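Local coordinates for protein reducing-end xylose-releasing exo-oligoxylanase Rex8A (Paenibacillus barcinonensis, PDB 6SUD) that hydrolyses linear and branched xylooligosaccharides as an exo-oligoxylanase of glycoside hydrolase family 8, releasing xylose from their reducing ends, at residues A[31-34]-A[35-39]; A[164-167]-A[168-171]; A[176-179]-A[180-183]; A[344-347]-A[348-352]. The protein carries 1 engineered substitution. All blocks are in the same frame, centred on the assembly; numbering follows the deposited sequence.

Contact 1 (A[31-34]-A[35-39]). With EDO (1,2-ethanediol), chain C.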
loop_
_atom_site.group_PDB
_atom_site.type_symbol
_atom_site.label_atom_id
_atom_site.label_comp_id
_atom_site.label_asym_id
_atom_site.label_seq_id
_atom_site.Cartn_x
_atom_site.Cartn_y
_atom_site.Cartn_z
ATOM N N ARG A 31 -17.602 13.632 -1.202
ATOM C CA ARG A 31 -16.229 13.829 -1.740
ATOM C C ARG A 31 -15.594 12.450 -1.953
ATOM O O ARG A 31 -14.963 12.253 -3.001
ATOM C CB ARG A 31 -15.393 14.714 -0.811
ATOM C CG ARG A 31 -13.983 14.992 -1.312
ATOM C CD ARG A 31 -13.930 15.818 -2.588
ATOM N NE ARG A 31 -12.533 16.021 -2.964
ATOM C CZ ARG A 31 -11.733 16.946 -2.437
ATOM N NH1 ARG A 31 -10.476 17.024 -2.841
ATOM N NH2 ARG A 31 -12.181 17.782 -1.504
ATOM N N LEU A 32 -15.795 11.536 -1.000
ATOM C CA LEU A 32 -15.205 10.181 -1.074
ATOM C C LEU A 32 -15.867 9.450 -2.241
ATOM O O LEU A 32 -15.151 8.897 -3.091
ATOM C CB LEU A 32 -15.411 9.421 0.239
ATOM C CG LEU A 32 -14.885 7.987 0.183
ATOM C CD1 LEU A 32 -13.414 7.972 -0.211
ATOM C CD2 LEU A 32 -15.089 7.252 1.486
ATOM N N GLU A 33 -17.194 9.509 -2.312
ATOM C CA GLU A 33 -17.950 8.852 -3.400
ATOM C C GLU A 33 -17.492 9.411 -4.749
ATOM O O GLU A 33 -17.354 8.609 -5.668
ATOM C CB GLU A 33 -19.447 9.002 -3.157
ATOM C CG GLU A 33 -20.273 8.924 -4.423
ATOM C CD GLU A 33 -20.248 7.554 -5.078
ATOM O OE1 GLU A 33 -20.923 7.372 -6.105
ATOM O OE2 GLU A 33 -19.549 6.669 -4.563
ATOM N N GLN A 34 -17.290 10.727 -4.864
ATOM C CA GLN A 34 -16.898 11.351 -6.152
ATOM C C GLN A 34 -15.458 10.971 -6.500
ATOM O O GLN A 34 -15.153 10.842 -7.711
ATOM C CB GLN A 34 -17.029 12.872 -6.155
ATOM C CG GLN A 34 -16.937 13.429 -7.567
ATOM C CD GLN A 34 -17.761 12.628 -8.552
ATOM O OE1 GLN A 34 -17.230 12.009 -9.470
ATOM N NE2 GLN A 34 -19.070 12.602 -8.356
ATOM N N THR A 35 -14.595 10.757 -5.504
ATOM C CA THR A 35 -13.203 10.348 -5.812
ATOM C C THR A 35 -13.263 8.957 -6.450
ATOM O O THR A 35 -12.629 8.737 -7.502
ATOM C CB THR A 35 -12.302 10.371 -4.575
ATOM O OG1 THR A 35 -12.369 11.677 -4.003
ATOM C CG2 THR A 35 -10.881 9.976 -4.916
ATOM N N TRP A 36 -14.042 8.066 -5.840
ATOM C CA TRP A 36 -14.289 6.708 -6.383
ATOM C C TRP A 36 -14.758 6.800 -7.837
ATOM O O TRP A 36 -14.180 6.137 -8.687
ATOM C CB TRP A 36 -15.313 5.937 -5.543
ATOM C CG TRP A 36 -15.761 4.689 -6.241
ATOM C CD1 TRP A 36 -16.827 4.586 -7.087
ATOM C CD2 TRP A 36 -15.112 3.397 -6.265
ATOM N NE1 TRP A 36 -16.907 3.326 -7.608
ATOM C CE2 TRP A 36 -15.865 2.578 -7.136
ATOM C CE3 TRP A 36 -13.973 2.852 -5.663
ATOM C CZ2 TRP A 36 -15.535 1.249 -7.389
ATOM C CZ3 TRP A 36 -13.655 1.534 -5.905
ATOM C CH2 TRP A 36 -14.425 0.744 -6.755
ATOM N N ASN A 37 -15.824 7.561 -8.086
ATOM C CA ASN A 37 -16.464 7.679 -9.424
ATOM C C ASN A 37 -15.443 8.136 -10.472
ATOM O O ASN A 37 -15.457 7.578 -11.591
ATOM C CB ASN A 37 -17.649 8.637 -9.353
ATOM C CG ASN A 37 -18.774 8.019 -8.556
ATOM O OD1 ASN A 37 -18.976 6.811 -8.625
ATOM N ND2 ASN A 37 -19.499 8.820 -7.792
ATOM N N ASP A 38 -14.632 9.146 -10.152
ATOM C CA ASP A 38 -13.643 9.713 -11.104
ATOM C C ASP A 38 -12.547 8.688 -11.405
ATOM O O ASP A 38 -12.197 8.535 -12.578
ATOM C CB ASP A 38 -13.050 11.029 -10.598
ATOM C CG ASP A 38 -14.031 12.186 -10.601
ATOM O OD1 ASP A 38 -15.109 12.045 -11.207
ATOM O OD2 ASP A 38 -13.716 13.227 -9.986
ATOM N N LEU A 39 -12.017 8.011 -10.396
ATOM C CA LEU A 39 -10.899 7.056 -10.604
ATOM C C LEU A 39 -11.336 5.811 -11.378
ATOM O O LEU A 39 -10.566 5.347 -12.231
ATOM C CB LEU A 39 -10.354 6.644 -9.241
ATOM C CG LEU A 39 -9.151 7.425 -8.746
ATOM C CD1 LEU A 39 -8.350 6.515 -7.829
ATOM C CD2 LEU A 39 -8.300 7.937 -9.908
HETATM C C1 EDO C . -20.189 0.334 -8.609
HETATM O O1 EDO C . -20.252 0.324 -10.027
HETATM C C2 EDO C . -19.166 1.246 -8.221
HETATM O O2 EDO C . -19.401 2.512 -8.800
HETATM O O HOH W 1 -11.702 14.064 -4.903
#

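Contact 2 (A[164-167]-A[168-171])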
loop_
_atom_site.group_PDB
_atom_site.type_symbol
_atom_site.label_atom_id
_atom_site.label_comp_id
_atom_site.label_asym_id
_atom_site.label_seq_id
_atom_site.Cartn_x
_atom_site.Cartn_y
_atom_site.Cartn_z
ATOM N N CYS A 164 4.069 -17.352 0.207
ATOM C CA CYS A 164 4.910 -16.245 0.733
ATOM C C CYS A 164 5.904 -16.764 1.777
ATOM O O CYS A 164 7.032 -16.256 1.816
ATOM C CB CYS A 164 4.058 -15.159 1.367
ATOM S SG CYS A 164 3.207 -14.145 0.131
ATOM N N LEU A 165 5.499 -17.712 2.623
ATOM C CA LEU A 165 6.384 -18.214 3.702
ATOM C C LEU A 165 7.069 -19.526 3.311
ATOM O O LEU A 165 8.163 -19.761 3.848
ATOM C CB LEU A 165 5.584 -18.386 4.993
ATOM C CG LEU A 165 4.944 -17.116 5.545
ATOM C CD1 LEU A 165 4.423 -17.371 6.950
ATOM C CD2 LEU A 165 5.926 -15.943 5.528
ATOM N N HIS A 166 6.479 -20.331 2.422
ATOM C CA HIS A 166 6.885 -21.750 2.238
ATOM C C HIS A 166 7.309 -22.068 0.803
ATOM O O HIS A 166 7.524 -23.265 0.528
ATOM C CB HIS A 166 5.743 -22.668 2.676
ATOM C CG HIS A 166 5.367 -22.489 4.105
ATOM N ND1 HIS A 166 6.211 -22.852 5.137
ATOM C CD2 HIS A 166 4.252 -21.992 4.675
ATOM C CE1 HIS A 166 5.619 -22.588 6.292
ATOM N NE2 HIS A 166 4.417 -22.067 6.030
ATOM N N GLN A 167 7.436 -21.064 -0.071
ATOM C CA GLN A 167 7.857 -21.273 -1.483
ATOM C C GLN A 167 9.173 -22.064 -1.524
ATOM O O GLN A 167 9.292 -22.909 -2.428
ATOM C CB GLN A 167 7.986 -19.945 -2.232
ATOM C CG GLN A 167 8.189 -20.090 -3.728
ATOM C CD GLN A 167 6.953 -20.564 -4.451
ATOM O OE1 GLN A 167 6.722 -21.769 -4.610
ATOM N NE2 GLN A 167 6.149 -19.617 -4.915
ATOM N N GLY A 168 10.118 -21.815 -0.610
ATOM C CA GLY A 168 11.433 -22.490 -0.605
ATOM C C GLY A 168 11.328 -23.995 -0.398
ATOM O O GLY A 168 12.295 -24.705 -0.719
ATOM N N GLU A 169 10.199 -24.457 0.141
ATOM C CA GLU A 169 9.959 -25.882 0.483
ATOM C C GLU A 169 9.333 -26.587 -0.723
ATOM O O GLU A 169 9.588 -27.787 -0.885
ATOM C CB GLU A 169 9.128 -25.952 1.768
ATOM C CG GLU A 169 9.889 -25.398 2.968
ATOM C CD GLU A 169 9.079 -24.946 4.171
ATOM O OE1 GLU A 169 7.854 -25.097 4.130
ATOM O OE2 GLU A 169 9.684 -24.442 5.148
ATOM N N GLN A 170 8.590 -25.866 -1.565
ATOM C CA GLN A 170 7.904 -26.443 -2.755
ATOM C C GLN A 170 8.883 -26.934 -3.821
ATOM O O GLN A 170 8.478 -27.770 -4.646
ATOM C CB GLN A 170 6.992 -25.403 -3.394
ATOM C CG GLN A 170 5.714 -25.220 -2.610
ATOM C CD GLN A 170 4.974 -26.535 -2.572
ATOM O OE1 GLN A 170 4.366 -26.957 -3.553
ATOM N NE2 GLN A 170 5.058 -27.227 -1.436
ATOM N N GLY A 171 10.102 -26.415 -3.856
ATOM C CA GLY A 171 11.052 -26.835 -4.892
ATOM C C GLY A 171 12.192 -25.860 -5.006
ATOM O O GLY A 171 12.965 -25.757 -4.042
#

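Contact 3 (A[176-179]-A[180-183])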
loop_
_atom_site.group_PDB
_atom_site.type_symbol
_atom_site.label_atom_id
_atom_site.label_comp_id
_atom_site.label_asym_id
_atom_site.label_seq_id
_atom_site.Cartn_x
_atom_site.Cartn_y
_atom_site.Cartn_z
ATOM N N MET A 176 9.030 -14.913 0.363
ATOM C CA MET A 176 9.037 -13.432 0.268
ATOM C C MET A 176 9.419 -12.812 1.608
ATOM O O MET A 176 9.767 -11.614 1.625
ATOM C CB MET A 176 7.675 -12.917 -0.189
ATOM C CG MET A 176 7.545 -12.991 -1.679
ATOM S SD MET A 176 5.925 -12.456 -2.209
ATOM C CE MET A 176 6.210 -12.528 -3.977
ATOM N N TRP A 177 9.405 -13.605 2.680
ATOM C CA TRP A 177 9.908 -13.179 4.010
ATOM C C TRP A 177 11.217 -13.915 4.301
ATOM O O TRP A 177 11.300 -15.111 3.965
ATOM C CB TRP A 177 8.851 -13.420 5.096
ATOM C CG TRP A 177 7.897 -12.278 5.252
ATOM C CD1 TRP A 177 7.899 -11.338 6.244
ATOM C CD2 TRP A 177 6.813 -11.931 4.370
ATOM N NE1 TRP A 177 6.890 -10.433 6.036
ATOM C CE2 TRP A 177 6.204 -10.778 4.904
ATOM C CE3 TRP A 177 6.287 -12.488 3.197
ATOM C CZ2 TRP A 177 5.114 -10.161 4.287
ATOM C CZ3 TRP A 177 5.204 -11.883 2.597
ATOM C CH2 TRP A 177 4.630 -10.733 3.137
ATOM N N GLU A 178 12.209 -13.210 4.849
ATOM C CA GLU A 178 13.459 -13.848 5.347
ATOM C C GLU A 178 13.122 -14.520 6.675
ATOM O O GLU A 178 12.722 -13.841 7.617
ATOM C CB GLU A 178 14.590 -12.825 5.463
ATOM C CG GLU A 178 15.846 -13.362 6.144
ATOM C CD GLU A 178 16.347 -14.721 5.674
ATOM O OE1 GLU A 178 16.517 -14.903 4.445
ATOM O OE2 GLU A 178 16.571 -15.606 6.548
ATOM N N PRO A 179 13.225 -15.867 6.788
ATOM C CA PRO A 179 12.829 -16.553 8.016
ATOM C C PRO A 179 13.656 -16.129 9.239
ATOM O O PRO A 179 13.108 -16.130 10.311
ATOM C CB PRO A 179 13.056 -18.043 7.693
ATOM C CG PRO A 179 13.031 -18.098 6.186
ATOM C CD PRO A 179 13.688 -16.804 5.753
ATOM N N SER A 180 14.932 -15.781 9.046
ATOM C CA SER A 180 15.889 -15.465 10.137
ATOM C C SER A 180 15.505 -14.171 10.872
ATOM O O SER A 180 15.734 -14.118 12.092
ATOM C CB SER A 180 17.319 -15.421 9.638
ATOM O OG SER A 180 17.552 -14.314 8.779
ATOM N N ASN A 181 14.955 -13.159 10.184
ATOM C CA ASN A 181 14.652 -11.837 10.806
ATOM C C ASN A 181 13.160 -11.472 10.671
ATOM O O ASN A 181 12.797 -10.395 11.171
ATOM C CB ASN A 181 15.551 -10.736 10.236
ATOM C CG ASN A 181 15.440 -10.629 8.730
ATOM O OD1 ASN A 181 14.413 -10.995 8.161
ATOM N ND2 ASN A 181 16.504 -10.193 8.074
ATOM N N ARG A 182 12.341 -12.313 10.023
ATOM C CA ARG A 182 10.866 -12.143 9.863
ATOM C C ARG A 182 10.539 -10.871 9.054
ATOM O O ARG A 182 9.418 -10.340 9.229
ATOM C CB ARG A 182 10.128 -12.047 11.206
ATOM C CG ARG A 182 10.621 -12.958 12.325
ATOM C CD ARG A 182 10.638 -14.435 11.991
ATOM N NE ARG A 182 10.536 -15.301 13.168
ATOM C CZ ARG A 182 11.535 -15.622 13.994
ATOM N NH1 ARG A 182 12.755 -15.146 13.806
ATOM N NH2 ARG A 182 11.310 -16.428 15.019
ATOM N N LEU A 183 11.438 -10.441 8.164
ATOM C CA LEU A 183 11.270 -9.187 7.373
ATOM C C LEU A 183 10.915 -9.514 5.921
ATOM O O LEU A 183 11.535 -10.426 5.332
ATOM C CB LEU A 183 12.556 -8.363 7.428
ATOM C CG LEU A 183 12.956 -7.859 8.809
ATOM C CD1 LEU A 183 14.195 -6.988 8.696
ATOM C CD2 LEU A 183 11.815 -7.120 9.498
HETATM O O HOH W 2 7.933 -8.288 7.679
#

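Contact 4 (A[344-347]-A[348-352])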
loop_
_atom_site.group_PDB
_atom_site.type_symbol
_atom_site.label_atom_id
_atom_site.label_comp_id
_atom_site.label_asym_id
_atom_site.label_seq_id
_atom_site.Cartn_x
_atom_site.Cartn_y
_atom_site.Cartn_z
ATOM N N PHE A 344 -2.077 19.967 6.800
ATOM C CA PHE A 344 -1.914 18.956 5.714
ATOM C C PHE A 344 -3.270 18.356 5.322
ATOM O O PHE A 344 -3.464 18.007 4.139
ATOM C CB PHE A 344 -0.977 17.818 6.108
ATOM C CG PHE A 344 0.462 18.071 5.753
ATOM C CD1 PHE A 344 0.914 17.905 4.454
ATOM C CD2 PHE A 344 1.358 18.509 6.711
ATOM C CE1 PHE A 344 2.237 18.152 4.125
ATOM C CE2 PHE A 344 2.682 18.755 6.382
ATOM C CZ PHE A 344 3.122 18.572 5.092
ATOM N N VAL A 345 -4.146 18.182 6.309
ATOM C CA VAL A 345 -5.525 17.663 6.093
ATOM C C VAL A 345 -6.256 18.655 5.189
ATOM O O VAL A 345 -6.920 18.214 4.231
ATOM C CB VAL A 345 -6.278 17.463 7.424
ATOM C CG1 VAL A 345 -7.755 17.182 7.210
ATOM C CG2 VAL A 345 -5.672 16.362 8.273
ATOM N N LYS A 346 -6.152 19.946 5.497
ATOM C CA LYS A 346 -6.819 21.021 4.713
ATOM C C LYS A 346 -6.191 21.106 3.320
ATOM O O LYS A 346 -6.953 21.232 2.339
ATOM C CB LYS A 346 -6.716 22.365 5.438
ATOM C CG LYS A 346 -7.311 23.549 4.691
ATOM C CD LYS A 346 -7.138 24.861 5.426
ATOM C CE LYS A 346 -8.439 25.598 5.656
ATOM N NZ LYS A 346 -8.792 26.458 4.502
ATOM N N ARG A 347 -4.860 21.053 3.232
ATOM C CA ARG A 347 -4.141 21.152 1.935
ATOM C C ARG A 347 -4.617 20.006 1.037
ATOM O O ARG A 347 -4.846 20.234 -0.152
ATOM C CB ARG A 347 -2.626 21.105 2.152
ATOM C CG ARG A 347 -1.805 21.073 0.870
ATOM C CD ARG A 347 -1.895 22.368 0.101
ATOM N NE ARG A 347 -0.819 22.536 -0.874
ATOM C CZ ARG A 347 -0.830 22.067 -2.124
ATOM N NH1 ARG A 347 -1.855 21.362 -2.587
ATOM N NH2 ARG A 347 0.208 22.291 -2.910
ATOM N N PHE A 348 -4.757 18.810 1.606
ATOM C CA PHE A 348 -5.164 17.608 0.845
ATOM C C PHE A 348 -6.600 17.778 0.336
ATOM O O PHE A 348 -6.863 17.507 -0.860
ATOM C CB PHE A 348 -5.027 16.351 1.704
ATOM C CG PHE A 348 -5.452 15.125 0.948
ATOM C CD1 PHE A 348 -4.631 14.593 -0.037
ATOM C CD2 PHE A 348 -6.702 14.563 1.152
ATOM C CE1 PHE A 348 -5.035 13.489 -0.767
ATOM C CE2 PHE A 348 -7.106 13.467 0.415
ATOM C CZ PHE A 348 -6.265 12.927 -0.532
ATOM N N TRP A 349 -7.505 18.203 1.218
ATOM C CA TRP A 349 -8.939 18.425 0.893
ATOM C C TRP A 349 -9.034 19.329 -0.342
ATOM O O TRP A 349 -9.900 19.087 -1.210
ATOM C CB TRP A 349 -9.694 19.026 2.089
ATOM C CG TRP A 349 -11.132 19.322 1.800
ATOM C CD1 TRP A 349 -11.636 20.497 1.321
ATOM C CD2 TRP A 349 -12.255 18.427 1.928
ATOM N NE1 TRP A 349 -12.993 20.405 1.164
ATOM C CE2 TRP A 349 -13.403 19.151 1.535
ATOM C CE3 TRP A 349 -12.409 17.102 2.352
ATOM C CZ2 TRP A 349 -14.675 18.584 1.528
ATOM C CZ3 TRP A 349 -13.670 16.543 2.357
ATOM C CH2 TRP A 349 -14.787 17.274 1.943
ATOM N N ASN A 350 -8.158 20.330 -0.427
ATOM C CA ASN A 350 -8.214 21.384 -1.473
ATOM C C ASN A 350 -7.410 20.949 -2.706
ATOM O O ASN A 350 -7.395 21.710 -3.683
ATOM C CB ASN A 350 -7.789 22.726 -0.877
ATOM C CG ASN A 350 -8.767 23.210 0.168
ATOM O OD1 ASN A 350 -8.403 23.432 1.322
ATOM N ND2 ASN A 350 -10.024 23.335 -0.217
ATOM N N THR A 351 -6.828 19.742 -2.690
ATOM C CA THR A 351 -6.037 19.181 -3.819
ATOM C C THR A 351 -6.927 18.231 -4.620
ATOM O O THR A 351 -7.521 17.329 -4.039
ATOM C CB THR A 351 -4.764 18.493 -3.306
ATOM O OG1 THR A 351 -3.962 19.461 -2.624
ATOM C CG2 THR A 351 -3.950 17.844 -4.407
ATOM N N PRO A 352 -7.058 18.407 -5.957
ATOM C CA PRO A 352 -7.813 17.477 -6.789
ATOM C C PRO A 352 -6.966 16.276 -7.237
ATOM O O PRO A 352 -5.747 16.295 -7.119
ATOM C CB PRO A 352 -8.212 18.360 -7.979
ATOM C CG PRO A 352 -7.008 19.267 -8.160
ATOM C CD PRO A 352 -6.488 19.509 -6.755
#

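Contact 1 (A[31-34]-A[35-39])
T35 turns its hydroxyl back along helix 25-41 to R31, where OG1 donates to R31 O at 2.8 Å. With OG1 beside its own backbone N (chi1 -56°), the hydroxyl stands over the preceding turn, and T35 OG1 and T35 N reach R31 O from opposite faces of the carbonyl plane. A water donates to T35 OG1 at 2.6 Å and accepts from R31 NE, bridging the two side chains; the other guanidinium nitrogens of R31 are held by W349 O and Y366 OH. Beside T35, Q34 lays its bent chain across N37 at about a right angle, while Q34 O takes the backbone N-H of D38 (3.0 Å). N37 ND2 meets E33 OE1 over 2.6 Å, from well above the carboxylate plane; as N37 has a second conformer, the bond is doubtful as a constant feature. L32, T35 and L39 face helix 359-373, and W36 NE1 donates to a bound ethanediol. R31 O thus accepts two bonds from a single residue, and the hydroxyl in turn joins backbone, water and arginine in one polar chain, which implies that the rotation of the T35 hydroxyl is probably restrained here.

Contact 2 (A[164-167]-A[168-171])
H166 and E169 lie side by side on the last turn of helix 153-170, their side chains pointing the same way. With CG beside the backbone N (chi1 -60°), the imidazole lies alongside the E169 side chain. H166 CB already meets the carboxylate, 3.5 Å from E169 OE1, and the adjoining ring carbon CG stands at a similar separation. ND1 comes closest: H166 ND1 donates to E169 OE1 over 3.0 Å, a bent bond (133°) with the oxygen tilted from the ring plane and the nitrogen lifted from the carboxylate plane. One ring face rests on L165 CB, which sits toward the rim, and at the far end NE2 is hydrogen-bonded to OD1 of D214, just ahead of helix 215-232. A carboxylate at each nitrogen would be expected to favour the protonated imidazolium.

In the backbone the helix is running out. The N-H groups of G168 and E169 lack the alpha-helical bond to the turn before, and E169 N turns instead to H166 O three residues back (3.0 Å), a 3-10-like closure; Q170 N makes a weak bond of the same kind to Q167 O. G171 then leaves helical geometry with positive phi (163°), a backbone conformation open to glycine, which has no side chain.

Against the other flank, Q167 and Q170 cross at about a right angle, with Q167 OE1 at 3.8 Å from Q170 CB. The Q167 amide nitrogen is bound to K107 O, which ties the helix end to the loop carrying Y109.

Contact 3 (A[176-179]-A[180-183])
E178 receives S180 as the chain turns over between strands 177-178 and 183-184, a short, loosely paired beta hairpin. S180 binds one carboxylate oxygen twice: S180 OG donates to E178 OE2 at 2.8 Å, and S180 N reaches E178 OE2 at 3.0 Å. Both arrive on the anti side of the oxygen, from opposite faces of the carboxylate. The hydroxyl can do so because OG lies between the backbone N and the carbonyl carbon (chi1 69°).

N181 comes next and crosses E178 at about a right angle, with the amide and carboxylate planes nearly perpendicular. Its OD1 stands 3.3 Å from E178 CB but bonds within the loop, accepting from L183 N in an Asx turn.

R182, which sits in the turn with positive phi, donates its N-H to E178 O at 2.9 Å, nearly along the C=O axis. Its chain then passes P179, where R182 CD touches P179 O at 3.4 Å, before the guanidinium forms a salt bridge with E220, outside the hairpin on helix 215-232. R182 O faces the edge of the W177 indole, with CD1 at its nearest, and a water joins that oxygen to W177 NE1.

L183 closes the loop: L183 O accepts from E178 N at 2.9 Å, nearly straight at 166°, and also receives the W177 CA-H. Through its backbone N, its backbone O and OE2, E178 is thus bonded to L183, R182 and S180 in turn, consistent with a central part in holding the turn, while R182 ties it to helix 215-232 through E220.

Contact 4 (A[344-347]-A[348-352])
T351 and R347 meet where helix 341-349 ends. T351 OG1 donates to R347 O at 2.7 Å, approaching tilted from the carbonyl plane, and the same hydroxyl oxygen accepts from R347 NH1 at 2.8 Å. That second bond is weak (116°), although OG1 lies in the plane of the guanidinium, at its edge. R347 gets there because its chain, with CG opposite the backbone N (chi1 175°), bends at chi2 and runs on toward the helix end. R347 O has a second, weak donor in N350 N.

The main-chain donors of the last turn are provided for. F348 N, W349 N and N350 N bond to F344 O, V345 O and K346 O respectively, the bond from N350 N to K346 O being 3.1 Å; T351 N then closes a shorter loop onto F348 O, three residues back.

Family 8 enzymes have an (alpha/alpha)6-barrel fold, and here helix 341-349 packs on helices 285-297, 322-331 and 359-373. The F348 ring, carried away from the polar edge, lies among the last two, while F344 leans on helix 285-297. W349 stacks on Y23 and meets F18 edge-to-face.

Beyond the helix, T351 O accepts from the hydroxyl of Y366. On the outer side, N350 sets its CB 3.6 Å from K346 O.

In the fold
The four contacts form two pairs on opposite sides of the chain's centre. Contacts 1 and 4 have centres 15 Å apart and are joined by R31, whose NH2 lies 2.6 Å from W349 O, so helix 25-41 is tied to the end of helix 341-349. Contacts 2 and 3, 12 Å between centres, follow each other in sequence and meet where C164 O faces M176 N at 2.8 Å and C164 packs on the W177 ring. Between the pairs the centres are 38 to 44 Å apart. Contact 3 approaches the active site: the M176 side chain is about 10 Å from a bound xylose and about 12 Å from that of E70, the inferred proton donor.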